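Local structure of NADP-dependent alcohol dehydrogenase (Entamoeba histolytica, 2OUI) at residues R30-A35 against D354-L359; D79-P84 against L133-R138. The protein probably catalyses the reversible NADP-dependent oxidation of alcohols to aldehydes or ketones, as a zinc-binding tetramer of the medium-chain alcohol dehydrogenase family. The protein carries 1 engineered substitution. One frame throughout, in Å; residues are numbered along the deposited sequence.

Interaction 1 of 2, residues R30-A35 against D354-L359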
ATOM      1  N   ARG A  30      23.905  23.421  20.565  1.00 20.84           N
ATOM      2  CA  ARG A  30      25.365  23.356  20.389  1.00 19.51           C
ATOM      3  C   ARG A  30      25.769  21.912  20.094  1.00 20.43           C
ATOM      4  O   ARG A  30      25.177  20.976  20.657  1.00 22.59           O
ATOM      5  CB  ARG A  30      26.087  23.904  21.637  1.00 20.46           C
ATOM      6  CG  ARG A  30      25.960  23.051  22.884  1.00 20.49           C
ATOM      7  CD  ARG A  30      26.688  23.763  24.074  1.00 21.08           C
ATOM      8  NE  ARG A  30      26.654  22.999  25.319  1.00 24.69           N
ATOM      9  CZ  ARG A  30      27.147  23.431  26.478  1.00 24.25           C
ATOM     10  NH1 ARG A  30      27.697  24.635  26.560  1.00 22.74           N
ATOM     11  NH2 ARG A  30      27.092  22.656  27.564  1.00 22.68           N
ATOM     12  N   PRO A  31      26.730  21.700  19.158  1.00 22.19           N
ATOM     13  CA  PRO A  31      27.079  20.308  18.802  1.00 20.90           C
ATOM     14  C   PRO A  31      27.921  19.576  19.845  1.00 21.74           C
ATOM     15  O   PRO A  31      28.853  20.174  20.413  1.00 21.56           O
ATOM     16  CB  PRO A  31      27.926  20.479  17.532  1.00 21.44           C
ATOM     17  CG  PRO A  31      28.606  21.823  17.705  1.00 18.99           C
ATOM     18  CD  PRO A  31      27.507  22.683  18.366  1.00 23.14           C
ATOM     19  N   LEU A  32      27.604  18.294  20.060  1.00 21.03           N
ATOM     20  CA  LEU A  32      28.375  17.380  20.917  1.00 21.87           C
ATOM     21  C   LEU A  32      29.092  16.320  20.092  1.00 23.23           C
ATOM     22  O   LEU A  32      30.138  15.855  20.473  1.00 22.14           O
ATOM     23  CB  LEU A  32      27.462  16.659  21.902  1.00 23.05           C
ATOM     24  CG  LEU A  32      26.725  17.482  22.961  1.00 25.10           C
ATOM     25  CD1 LEU A  32      25.841  16.537  23.745  1.00 27.70           C
ATOM     26  CD2 LEU A  32      27.722  18.193  23.865  1.00 30.26           C
ATOM     27  N   ALA A  33      28.503  15.922  18.967  1.00 22.15           N
ATOM     28  CA  ALA A  33      29.197  15.032  18.042  1.00 24.22           C
ATOM     29  C   ALA A  33      28.710  15.376  16.639  1.00 21.89           C
ATOM     30  O   ALA A  33      27.531  15.688  16.445  1.00 22.46           O
ATOM     31  CB  ALA A  33      28.948  13.552  18.386  1.00 24.24           C
ATOM     32  N   LEU A  34      29.642  15.389  15.685  1.00 22.19           N
ATOM     33  CA  LEU A  34      29.336  15.804  14.309  1.00 22.17           C
ATOM     34  C   LEU A  34      29.945  14.823  13.341  1.00 19.99           C
ATOM     35  O   LEU A  34      30.971  14.227  13.654  1.00 20.21           O
ATOM     36  CB  LEU A  34      29.978  17.184  14.030  1.00 20.92           C
ATOM     37  CG  LEU A  34      29.384  18.370  14.815  1.00 22.03           C
ATOM     38  CD1 LEU A  34      30.232  19.626  14.593  1.00 23.02           C
ATOM     39  CD2 LEU A  34      27.906  18.633  14.444  1.00 22.25           C
ATOM     40  N   ALA A  35      29.347  14.684  12.160  1.00 21.30           N
ATOM     41  CA  ALA A  35      29.968  13.876  11.091  1.00 24.09           C
ATOM     42  C   ALA A  35      29.803  14.590   9.744  1.00 21.92           C
ATOM     43  O   ALA A  35      28.797  15.271   9.538  1.00 25.94           O
ATOM     44  CB  ALA A  35      29.334  12.492  11.031  1.00 21.70           C
ATOM     45  N   ASP A 354      32.750  22.690  29.232  1.00 30.15           N
ATOM     46  CA  ASP A 354      32.887  22.670  30.707  1.00 34.14           C
ATOM     47  C   ASP A 354      31.597  22.357  31.465  1.00 34.71           C
ATOM     48  O   ASP A 354      31.632  21.733  32.529  1.00 34.70           O
ATOM     49  CB  ASP A 354      33.427  24.007  31.207  1.00 34.48           C
ATOM     50  CG  ASP A 354      34.877  24.209  30.851  1.00 44.29           C
ATOM     51  OD1 ASP A 354      35.340  25.370  30.920  1.00 55.56           O
ATOM     52  OD2 ASP A 354      35.559  23.209  30.508  1.00 47.44           O
ATOM     53  N   ASP A 355      30.469  22.809  30.916  1.00 33.07           N
ATOM     54  CA  ASP A 355      29.167  22.616  31.540  1.00 31.12           C
ATOM     55  C   ASP A 355      28.310  21.607  30.771  1.00 31.20           C
ATOM     56  O   ASP A 355      27.081  21.648  30.848  1.00 28.48           O
ATOM     57  CB  ASP A 355      28.447  23.964  31.671  1.00 30.85           C
ATOM     58  CG  ASP A 355      28.325  24.716  30.338  1.00 35.18           C
ATOM     59  OD1 ASP A 355      28.827  24.245  29.288  1.00 32.85           O
ATOM     60  OD2 ASP A 355      27.699  25.797  30.344  1.00 33.93           O
ATOM     61  N   GLU A 356      28.967  20.696  30.049  1.00 29.23           N
ATOM     62  CA  GLU A 356      28.281  19.678  29.249  1.00 31.92           C
ATOM     63  C   GLU A 356      27.313  18.857  30.104  1.00 33.09           C
ATOM     64  O   GLU A 356      26.237  18.463  29.639  1.00 31.70           O
ATOM     65  CB  GLU A 356      29.306  18.757  28.583  1.00 31.11           C
ATOM     66  CG  GLU A 356      28.749  17.765  27.597  1.00 34.46           C
ATOM     67  CD  GLU A 356      29.840  16.917  26.981  1.00 38.31           C
ATOM     68  OE1 GLU A 356      31.032  17.292  27.091  1.00 40.43           O
ATOM     69  OE2 GLU A 356      29.507  15.874  26.389  1.00 41.40           O
ATOM     70  N   ASP A 357      27.700  18.608  31.357  1.00 32.43           N
ATOM     71  CA  ASP A 357      26.882  17.777  32.244  1.00 33.62           C
ATOM     72  C   ASP A 357      26.070  18.602  33.254  1.00 33.81           C
ATOM     73  O   ASP A 357      25.252  18.051  33.989  1.00 35.03           O
ATOM     74  CB  ASP A 357      27.727  16.698  32.944  1.00 32.93           C
ATOM     75  CG  ASP A 357      28.264  15.627  31.968  1.00 37.75           C
ATOM     76  OD1 ASP A 357      27.678  15.390  30.875  1.00 34.63           O
ATOM     77  OD2 ASP A 357      29.296  15.012  32.304  1.00 36.66           O
ATOM     78  N   THR A 358      26.280  19.922  33.272  1.00 34.07           N
ATOM     79  CA  THR A 358      25.574  20.801  34.214  1.00 32.69           C
ATOM     80  C   THR A 358      24.594  21.822  33.583  1.00 32.93           C
ATOM     81  O   THR A 358      23.713  22.346  34.273  1.00 32.71           O
ATOM     82  CB  THR A 358      26.559  21.511  35.169  1.00 33.41           C
ATOM     83  OG1 THR A 358      27.518  22.257  34.411  1.00 33.14           O
ATOM     84  CG2 THR A 358      27.278  20.492  36.030  1.00 32.33           C
ATOM     85  N   LEU A 359      24.722  22.095  32.281  1.00 28.24           N
ATOM     86  CA  LEU A 359      23.906  23.141  31.655  1.00 26.67           C
ATOM     87  C   LEU A 359      22.427  22.933  31.949  1.00 23.95           C
ATOM     88  O   LEU A 359      21.917  21.815  31.856  1.00 26.86           O
ATOM     89  CB  LEU A 359      24.119  23.179  30.137  1.00 25.20           C
ATOM     90  CG  LEU A 359      23.417  24.281  29.343  1.00 27.83           C
ATOM     91  CD1 LEU A 359      23.980  25.646  29.695  1.00 24.26           C
ATOM     92  CD2 LEU A 359      23.642  24.015  27.883  1.00 22.78           C
TER
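One long side chain does most of the joining between segment 30-35, most of it on strand 27-34, and the loop 354-359 near the C-terminus. Arg30 starts from the crowded position, CG between the backbone N and the carbonyl carbon (chi1 69°), then runs extended from CG to NE and delivers its guanidinium end-on to Asp355. Both terminal nitrogens grip the same oxygen: NH2 of Arg30 stands 2.9 Å from OD1 of Asp355, and NH1 of Arg30 is 3.0 Å from that OD1. The oxygen lies near the guanidinium plane, but the carboxylate is turned 58° against it, so the nitrogens meet OD1 from above the carboxylate plane. Sharing one acceptor bends both bonds, to 144° at the NH2 hydrogen. Leu359 puts CD2 over one guanidinium face, offset toward its rim and 3.7 Å from NH2 of Arg30, the two side chains meeting tip to tip. The loop folds back on itself here: O of Asp355 accepts N of Leu359 at 2.8 Å and also N of Thr358.

Arg30, Leu32 and Glu356 form the enclosed part, whereas Asp355 and Leu359 keep some surface toward solvent. Within the enclosed part the side chains of Leu32 and Glu356 cross obliquely, CD2 of Leu32 lying 3.9 Å from CG of Glu356, an apolar touch. Glu356 sends OE2 on to a salt bridge with Arg350. Gln64 of the adjoining strand 61-68 accepts a bond from Arg30 NH2 and donates one to Glu356 O, while Tyr353 makes a cation-pi contact with Arg30. At Leu32 and Ala33 a classic beta bulge opposite Val62 turns the strand in the GroES-like domain. A buried guanidinium doubly bonded to one carboxylate oxygen is consistent with a charged pair, and Arg30 would be expected to favour the ionised form of Asp355.

Interaction 2 of 2, residues D79-P84 against L133-R138; sequences DKVIVP and LALLPR
Ile82 is the most prominent bump on segment 79-84, and segment 133-138 curves round it. Its CG1 lies anti to the carbonyl carbon (chi1 -63°), and the side chain crosses two residues at about a right angle: CG1 of Ile82 is 4.0 Å from CD1 of Leu136, and CD1 of Ile82 is 3.9 Å from CD of Pro137. The small Ala134 lies beside Ile82 on the same sheet face, a low neighbour to the branched side chain. Met302 of helix 298-310 packs on both residues from that face.

The backbone beneath is a short antiparallel ladder in the GroES-like domain, part of the sheet in which strand 80-83 lies between strands 61-68 and 134-135. Ile82 and Ala134 form its hydrogen-bonded pair: N of Ile82 reaches O of Ala134 at 2.8 Å, nearly along the C=O axis, while the return bond from Ala134 N to Ile82 O is weak. Val81 and Leu135, the non-hydrogen-bonded pair, come within 4.4 Å between their CA atoms, and their side chains diverge. Next to them, N of Leu136 donates an almost straight bond (176°) to O of Lys80 at 2.9 Å.

On the other side of the ladder from Ile82, Val81 wedges CG1 between two leucines, touching CB of Leu133 and CD2 of Leu135, and Leu75 packs against all three residues. Leu133, just after helix 129-132, lies side by side with Val83 and points the same way; its CD2 sits 3.9 Å from CG2 of Val83 and also touches CD of Pro84. At the far end the CB of the exposed Leu135 points away from segment 79-84, yet its CD2 comes within 3.8 Å of OD2 of Asp79, the two side chains crossing obliquely, while Asp79 OD1 is held in a salt bridge by Lys76.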
ATOM      1  N   ASP A  79      19.127  19.701  27.619  1.00 24.77           N
ATOM      2  CA  ASP A  79      18.771  18.402  27.042  1.00 24.23           C
ATOM      3  C   ASP A  79      19.690  17.996  25.888  1.00 24.86           C
ATOM      4  O   ASP A  79      20.057  18.826  25.067  1.00 26.12           O
ATOM      5  CB  ASP A  79      17.342  18.399  26.486  1.00 24.69           C
ATOM      6  CG  ASP A  79      16.277  18.294  27.568  1.00 31.93           C
ATOM      7  OD1 ASP A  79      16.604  17.991  28.740  1.00 37.14           O
ATOM      8  OD2 ASP A  79      15.092  18.518  27.235  1.00 33.61           O
ATOM      9  N   LYS A  80      20.030  16.714  25.832  1.00 23.54           N
ATOM     10  CA  LYS A  80      20.894  16.194  24.788  1.00 22.35           C
ATOM     11  C   LYS A  80      20.005  15.513  23.749  1.00 24.57           C
ATOM     12  O   LYS A  80      19.096  14.758  24.094  1.00 22.47           O
ATOM     13  CB  LYS A  80      21.943  15.253  25.378  1.00 24.65           C
ATOM     14  CG  LYS A  80      22.876  15.990  26.351  1.00 21.44           C
ATOM     15  CD  LYS A  80      23.978  15.110  26.903  1.00 28.31           C
ATOM     16  CE  LYS A  80      24.716  15.883  27.997  1.00 25.15           C
ATOM     17  NZ  LYS A  80      25.653  15.037  28.776  1.00 33.86           N
ATOM     18  N   VAL A  81      20.253  15.805  22.472  1.00 22.41           N
ATOM     19  CA  VAL A  81      19.305  15.433  21.415  1.00 20.60           C
ATOM     20  C   VAL A  81      20.018  14.859  20.201  1.00 22.13           C
ATOM     21  O   VAL A  81      21.187  15.194  19.934  1.00 22.41           O
ATOM     22  CB  VAL A  81      18.460  16.648  20.921  1.00 20.48           C
ATOM     23  CG1 VAL A  81      17.457  17.101  21.987  1.00 21.85           C
ATOM     24  CG2 VAL A  81      19.371  17.847  20.533  1.00 21.42           C
ATOM     25  N   ILE A  82      19.289  14.030  19.474  1.00 20.91           N
ATOM     26  CA  ILE A  82      19.695  13.529  18.181  1.00 22.43           C
ATOM     27  C   ILE A  82      19.047  14.474  17.163  1.00 22.37           C
ATOM     28  O   ILE A  82      17.816  14.650  17.141  1.00 22.00           O
ATOM     29  CB  ILE A  82      19.168  12.085  17.957  1.00 24.02           C
ATOM     30  CG1 ILE A  82      19.773  11.119  18.980  1.00 20.06           C
ATOM     31  CG2 ILE A  82      19.549  11.585  16.599  1.00 24.02           C
ATOM     32  CD1 ILE A  82      19.005   9.778  19.078  1.00 21.52           C
ATOM     33  N   VAL A  83      19.866  15.080  16.322  1.00 22.19           N
ATOM     34  CA  VAL A  83      19.341  16.017  15.337  1.00 20.52           C
ATOM     35  C   VAL A  83      19.216  15.312  13.976  1.00 21.43           C
ATOM     36  O   VAL A  83      20.232  14.866  13.421  1.00 22.89           O
ATOM     37  CB  VAL A  83      20.265  17.245  15.183  1.00 23.40           C
ATOM     38  CG1 VAL A  83      19.599  18.305  14.284  1.00 23.57           C
ATOM     39  CG2 VAL A  83      20.613  17.856  16.573  1.00 19.37           C
ATOM     40  N   PRO A  84      17.984  15.206  13.432  1.00 22.64           N
ATOM     41  CA  PRO A  84      17.866  14.552  12.113  1.00 21.86           C
ATOM     42  C   PRO A  84      18.383  15.492  11.023  1.00 25.72           C
ATOM     43  O   PRO A  84      18.275  16.704  11.177  1.00 23.24           O
ATOM     44  CB  PRO A  84      16.356  14.312  11.960  1.00 22.46           C
ATOM     45  CG  PRO A  84      15.703  15.421  12.820  1.00 22.21           C
ATOM     46  CD  PRO A  84      16.690  15.672  13.966  1.00 23.76           C
ATOM     47  N   LEU A 133      13.312  17.221  17.190  1.00 21.63           N
ATOM     48  CA  LEU A 133      14.443  16.737  18.000  1.00 21.46           C
ATOM     49  C   LEU A 133      14.046  15.560  18.916  1.00 22.98           C
ATOM     50  O   LEU A 133      13.050  15.645  19.642  1.00 22.63           O
ATOM     51  CB  LEU A 133      14.996  17.884  18.855  1.00 23.15           C
ATOM     52  CG  LEU A 133      15.666  19.007  18.037  1.00 23.24           C
ATOM     53  CD1 LEU A 133      16.066  20.156  18.946  1.00 24.37           C
ATOM     54  CD2 LEU A 133      16.855  18.491  17.226  1.00 27.36           C
ATOM     55  N   ALA A 134      14.822  14.474  18.854  1.00 23.31           N
ATOM     56  CA  ALA A 134      14.606  13.308  19.712  1.00 21.58           C
ATOM     57  C   ALA A 134      15.569  13.429  20.865  1.00 23.32           C
ATOM     58  O   ALA A 134      16.729  13.797  20.669  1.00 23.12           O
ATOM     59  CB  ALA A 134      14.889  12.010  18.935  1.00 20.93           C
ATOM     60  N   LEU A 135      15.115  13.118  22.069  1.00 23.15           N
ATOM     61  CA  LEU A 135      16.068  13.016  23.183  1.00 21.47           C
ATOM     62  C   LEU A 135      17.071  11.874  22.967  1.00 24.67           C
ATOM     63  O   LEU A 135      16.689  10.804  22.499  1.00 25.48           O
ATOM     64  CB  LEU A 135      15.323  12.847  24.524  1.00 22.60           C
ATOM     65  CG  LEU A 135      14.478  14.044  25.015  1.00 27.21           C
ATOM     66  CD1 LEU A 135      13.773  13.675  26.321  1.00 32.05           C
ATOM     67  CD2 LEU A 135      15.298  15.343  25.171  1.00 27.28           C
ATOM     68  N   LEU A 136      18.350  12.102  23.296  1.00 24.62           N
ATOM     69  CA  LEU A 136      19.388  11.070  23.204  1.00 24.43           C
ATOM     70  C   LEU A 136      19.184  10.023  24.307  1.00 24.14           C
ATOM     71  O   LEU A 136      19.273  10.363  25.480  1.00 22.40           O
ATOM     72  CB  LEU A 136      20.782  11.696  23.339  1.00 24.71           C
ATOM     73  CG  LEU A 136      22.008  10.756  23.316  1.00 24.95           C
ATOM     74  CD1 LEU A 136      22.171  10.014  21.983  1.00 23.13           C
ATOM     75  CD2 LEU A 136      23.290  11.517  23.685  1.00 24.71           C
ATOM     76  N   PRO A 137      18.895   8.763  23.940  1.00 24.81           N
ATOM     77  CA  PRO A 137      18.748   7.734  24.981  1.00 27.16           C
ATOM     78  C   PRO A 137      20.047   7.553  25.773  1.00 29.17           C
ATOM     79  O   PRO A 137      21.138   7.608  25.193  1.00 30.55           O
ATOM     80  CB  PRO A 137      18.421   6.478  24.180  1.00 25.72           C
ATOM     81  CG  PRO A 137      17.802   7.024  22.889  1.00 26.18           C
ATOM     82  CD  PRO A 137      18.654   8.214  22.595  1.00 25.49           C
ATOM     83  N   ARG A 138      19.924   7.335  27.079  1.00 29.73           N
ATOM     84  CA  ARG A 138      21.092   7.236  27.956  1.00 30.83           C
ATOM     85  C   ARG A 138      22.043   6.077  27.582  1.00 30.38           C
ATOM     86  O   ARG A 138      23.234   6.135  27.888  1.00 31.59           O
ATOM     87  CB  ARG A 138      20.660   7.176  29.429  1.00 32.38           C
ATOM     88  CG  ARG A 138      20.051   8.495  29.956  1.00 40.22           C
ATOM     89  CD  ARG A 138      19.779   8.486  31.483  1.00 36.61           C
ATOM     90  NE  ARG A 138      18.740   9.460  31.860  1.00 50.47           N
ATOM     91  CZ  ARG A 138      18.963  10.636  32.457  1.00 54.69           C
ATOM     92  NH1 ARG A 138      20.195  11.016  32.779  1.00 57.11           N
ATOM     93  NH2 ARG A 138      17.943  11.440  32.743  1.00 52.28           N
TER

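How the interactions relate
Interactions 1 and 2 lie about 12 Å apart, centre to centre, and both reach the same sheet, where strand 61-68 runs between strands 27-34 and 80-83. Lys80 joins them directly: its NZ makes a 2.9 Å salt bridge with OD1 of Asp357, and its CD packs 3.9 Å from CD1 of Leu32. In sequence, both segments of interaction 2 fall between those of interaction 1. Neither contact includes a zinc ligand (Cys37, His59, Asp150). Segment 30-35 stops two residues short of Cys37; the side chain of Pro84 is about 11 Å from the metal, and Val83 O is hydrogen-bonded to Ser149 OG, next to Asp150.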